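Local atomic coordinates of DUF5751 domain-containing protein (Sulfolobus tokodaii, PDB entry 2RBG), a protein that is of unknown function, a small archaeal protein of the DUF5751 family with a parallel beta-sheet covered by helices. Residues Y3-N14 with S31-T42. Residues are numbered along the deposited sequence; the frame is centred on the assembly and turned at random.
Sequences YKNILTLISVNN and SGSKKTTINVFT
Strands 6-11 and 35-41 run parallel at 25°, paired from Ile6 with Thr36 to Ile10 with Val40 and joined by six backbone hydrogen bonds. Helix 17-31 links them in a beta-alpha-beta crossover, and they are neighbours inside the five-stranded parallel sheet of this alpha/beta fold. On the face covered by that helix, two threonines add a polar link. With chi1 at -178°, the Thr36 hydroxyl lies opposite the backbone N and turns across to strand 6-11. Thr36 OG1 donates to Ile6 O at 2.8 Å, from above the carbonyl plane. Thr37 N reaches the same oxygen nearly along the C=O axis, so two donors grip it. Thr36 OG1 in turn accepts from Thr8 OG1 at 2.9 Å, and the buried hydroxyls form a short chain. A valine in place of Thr36 would probably leave Thr8 OG1 without this acceptor and Ile6 O with one donor fewer. Further along this face, Ile10 and Val40 lie side by side, with their CG2 methyls 3.7 Å apart. On the other face, Leu7 CD1 meets Asn39 ND2, while Asn39 OD1 accepts a hydrogen bond from Trp70 NE1. Leu9 CD2 approaches the edge of the Phe41 ring. Beyond the strand ends, Thr42 OG1 accepts from Ile44 N and donates at 2.7 Å to a water O that itself donates to Val12 O and Asn14 OD1.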
# COMPACT_ATOMS: atom_id res chain seq x y z
N TYR A 3 -5.53 19.92 2.34
CA TYR A 3 -4.14 19.88 2.86
C TYR A 3 -3.31 21.03 2.30
O TYR A 3 -3.37 21.33 1.11
CB TYR A 3 -3.49 18.54 2.51
CG TYR A 3 -4.14 17.36 3.20
CD1 TYR A 3 -4.80 16.37 2.47
CD2 TYR A 3 -4.13 17.25 4.59
CE1 TYR A 3 -5.42 15.29 3.10
CE2 TYR A 3 -4.75 16.18 5.23
CZ TYR A 3 -5.39 15.21 4.49
OH TYR A 3 -6.01 14.16 5.13
N LYS A 4 -2.54 21.67 3.17
CA LYS A 4 -1.71 22.81 2.79
C LYS A 4 -0.21 22.54 2.92
O LYS A 4 0.59 23.16 2.23
CB LYS A 4 -2.06 24.02 3.66
CG LYS A 4 -3.53 24.44 3.58
CD LYS A 4 -3.87 25.03 2.22
CE LYS A 4 -3.15 26.35 1.99
NZ LYS A 4 -3.50 26.96 0.68
N ASN A 5 0.17 21.63 3.81
CA ASN A 5 1.59 21.31 4.00
C ASN A 5 1.72 19.89 4.51
O ASN A 5 1.50 19.61 5.69
CB ASN A 5 2.24 22.30 4.97
CG ASN A 5 3.74 22.12 5.08
OD1 ASN A 5 4.41 21.75 4.11
ND2 ASN A 5 4.29 22.39 6.26
N ILE A 6 2.10 18.99 3.61
CA ILE A 6 2.25 17.58 3.91
C ILE A 6 3.57 17.23 4.59
O ILE A 6 4.64 17.63 4.13
CB ILE A 6 2.16 16.74 2.60
CG1 ILE A 6 0.86 17.07 1.86
CG2 ILE A 6 2.25 15.26 2.93
CD1 ILE A 6 -0.40 16.74 2.63
N LEU A 7 3.48 16.50 5.70
CA LEU A 7 4.68 16.06 6.40
C LEU A 7 5.07 14.75 5.73
O LEU A 7 4.31 13.78 5.77
CB LEU A 7 4.41 15.79 7.88
CG LEU A 7 5.58 15.15 8.63
CD1 LEU A 7 6.77 16.11 8.66
CD2 LEU A 7 5.15 14.78 10.05
N THR A 8 6.23 14.73 5.09
CA THR A 8 6.70 13.52 4.41
C THR A 8 7.90 12.94 5.15
O THR A 8 8.89 13.64 5.39
CB THR A 8 7.11 13.83 2.95
OG1 THR A 8 5.94 14.18 2.19
CG2 THR A 8 7.76 12.60 2.31
N LEU A 9 7.78 11.68 5.54
CA LEU A 9 8.85 10.99 6.25
C LEU A 9 9.33 9.83 5.39
O LEU A 9 8.52 9.06 4.87
CB LEU A 9 8.33 10.45 7.59
CG LEU A 9 7.59 11.44 8.49
CD1 LEU A 9 7.18 10.73 9.78
CD2 LEU A 9 8.47 12.63 8.79
N ILE A 10 10.64 9.71 5.25
CA ILE A 10 11.20 8.62 4.46
C ILE A 10 12.51 8.11 5.00
O ILE A 10 13.38 8.87 5.42
CB ILE A 10 11.41 9.04 2.98
CG1 ILE A 10 12.09 7.90 2.20
CG2 ILE A 10 12.26 10.32 2.91
CD1 ILE A 10 12.10 8.10 0.68
N SER A 11 12.64 6.78 5.01
CA SER A 11 13.86 6.13 5.45
C SER A 11 14.06 4.92 4.55
O SER A 11 13.35 3.92 4.67
CB SER A 11 13.75 5.69 6.91
OG SER A 11 14.99 5.15 7.35
N VAL A 12 15.00 5.03 3.63
CA VAL A 12 15.31 3.96 2.69
C VAL A 12 16.81 3.91 2.44
O VAL A 12 17.53 4.85 2.78
CB VAL A 12 14.61 4.16 1.32
CG1 VAL A 12 13.10 4.11 1.49
CG2 VAL A 12 15.04 5.49 0.71
N ASN A 13 17.27 2.82 1.84
CA ASN A 13 18.67 2.66 1.51
C ASN A 13 18.94 3.63 0.35
O ASN A 13 18.01 3.99 -0.38
CB ASN A 13 18.96 1.22 1.08
CG ASN A 13 18.78 0.23 2.21
OD1 ASN A 13 19.45 0.32 3.24
ND2 ASN A 13 17.88 -0.73 2.02
N ASN A 14 20.19 4.04 0.18
CA ASN A 14 20.54 4.98 -0.88
C ASN A 14 20.08 4.60 -2.29
O ASN A 14 19.71 5.47 -3.07
CB ASN A 14 22.05 5.21 -0.91
CG ASN A 14 22.59 5.71 0.41
OD1 ASN A 14 21.90 6.43 1.14
ND2 ASN A 14 23.83 5.35 0.72
N SER A 31 -2.64 14.84 -3.10
CA SER A 31 -3.17 15.33 -1.83
C SER A 31 -3.84 16.69 -1.95
O SER A 31 -4.63 17.07 -1.08
CB SER A 31 -2.06 15.41 -0.78
OG SER A 31 -1.24 16.55 -1.01
N GLY A 32 -3.52 17.43 -3.00
CA GLY A 32 -4.10 18.74 -3.19
C GLY A 32 -3.19 19.82 -2.64
O GLY A 32 -3.39 21.02 -2.89
N SER A 33 -2.18 19.41 -1.88
CA SER A 33 -1.23 20.35 -1.31
C SER A 33 -0.20 20.73 -2.35
O SER A 33 0.11 19.95 -3.25
CB SER A 33 -0.53 19.71 -0.10
OG SER A 33 0.39 20.62 0.49
N LYS A 34 0.32 21.95 -2.24
CA LYS A 34 1.33 22.43 -3.17
C LYS A 34 2.64 22.56 -2.41
O LYS A 34 3.64 23.05 -2.94
CB LYS A 34 0.92 23.79 -3.74
CG LYS A 34 -0.54 23.86 -4.20
CD LYS A 34 -0.87 22.76 -5.19
CE LYS A 34 -2.36 22.76 -5.54
NZ LYS A 34 -2.73 21.62 -6.42
N LYS A 35 2.64 22.10 -1.16
CA LYS A 35 3.81 22.17 -0.29
C LYS A 35 3.99 20.91 0.54
O LYS A 35 3.03 20.24 0.90
CB LYS A 35 3.68 23.34 0.69
CG LYS A 35 3.57 24.72 0.07
CD LYS A 35 3.28 25.76 1.15
CE LYS A 35 3.30 27.17 0.59
NZ LYS A 35 4.65 27.57 0.11
N THR A 36 5.25 20.59 0.85
CA THR A 36 5.55 19.44 1.67
C THR A 36 6.89 19.66 2.34
O THR A 36 7.80 20.27 1.76
CB THR A 36 5.61 18.12 0.85
OG1 THR A 36 5.86 17.02 1.74
CG2 THR A 36 6.71 18.17 -0.20
N THR A 37 7.01 19.21 3.58
CA THR A 37 8.26 19.33 4.31
C THR A 37 8.74 17.88 4.41
O THR A 37 8.13 17.06 5.10
CB THR A 37 8.06 19.98 5.70
OG1 THR A 37 9.31 19.99 6.40
CG2 THR A 37 7.02 19.24 6.51
N ILE A 38 9.81 17.59 3.68
CA ILE A 38 10.37 16.25 3.59
C ILE A 38 11.49 15.99 4.59
O ILE A 38 12.47 16.73 4.65
CB ILE A 38 10.90 15.99 2.17
CG1 ILE A 38 9.80 16.31 1.16
CG2 ILE A 38 11.36 14.55 2.03
CD1 ILE A 38 10.26 16.27 -0.28
N ASN A 39 11.33 14.92 5.37
CA ASN A 39 12.31 14.55 6.38
C ASN A 39 12.88 13.19 6.04
O ASN A 39 12.17 12.18 6.05
CB ASN A 39 11.65 14.53 7.75
CG ASN A 39 11.25 15.92 8.20
OD1 ASN A 39 12.04 16.65 8.79
ND2 ASN A 39 10.02 16.30 7.90
N VAL A 40 14.18 13.17 5.74
CA VAL A 40 14.87 11.96 5.35
C VAL A 40 15.81 11.47 6.44
O VAL A 40 16.70 12.20 6.88
CB VAL A 40 15.69 12.20 4.07
CG1 VAL A 40 16.23 10.88 3.53
CG2 VAL A 40 14.83 12.91 3.04
N PHE A 41 15.62 10.23 6.87
CA PHE A 41 16.45 9.64 7.91
C PHE A 41 17.48 8.79 7.17
O PHE A 41 17.19 7.67 6.74
CB PHE A 41 15.56 8.83 8.84
CG PHE A 41 14.50 9.67 9.50
CD1 PHE A 41 14.80 10.45 10.62
CD2 PHE A 41 13.23 9.77 8.94
CE1 PHE A 41 13.86 11.31 11.17
CE2 PHE A 41 12.27 10.63 9.48
CZ PHE A 41 12.59 11.40 10.60
N THR A 42 18.68 9.35 7.03
CA THR A 42 19.75 8.70 6.30
C THR A 42 21.11 9.18 6.79
O THR A 42 21.19 10.16 7.53
CB THR A 42 19.62 9.04 4.79
OG1 THR A 42 20.67 8.43 4.05
CG2 THR A 42 19.67 10.55 4.60
O HOH W 1 -6.49 19.22 -0.09
O HOH W 2 -0.23 24.07 -0.39
O HOH W 3 20.12 5.96 3.19
O HOH W 4 16.59 7.32 3.87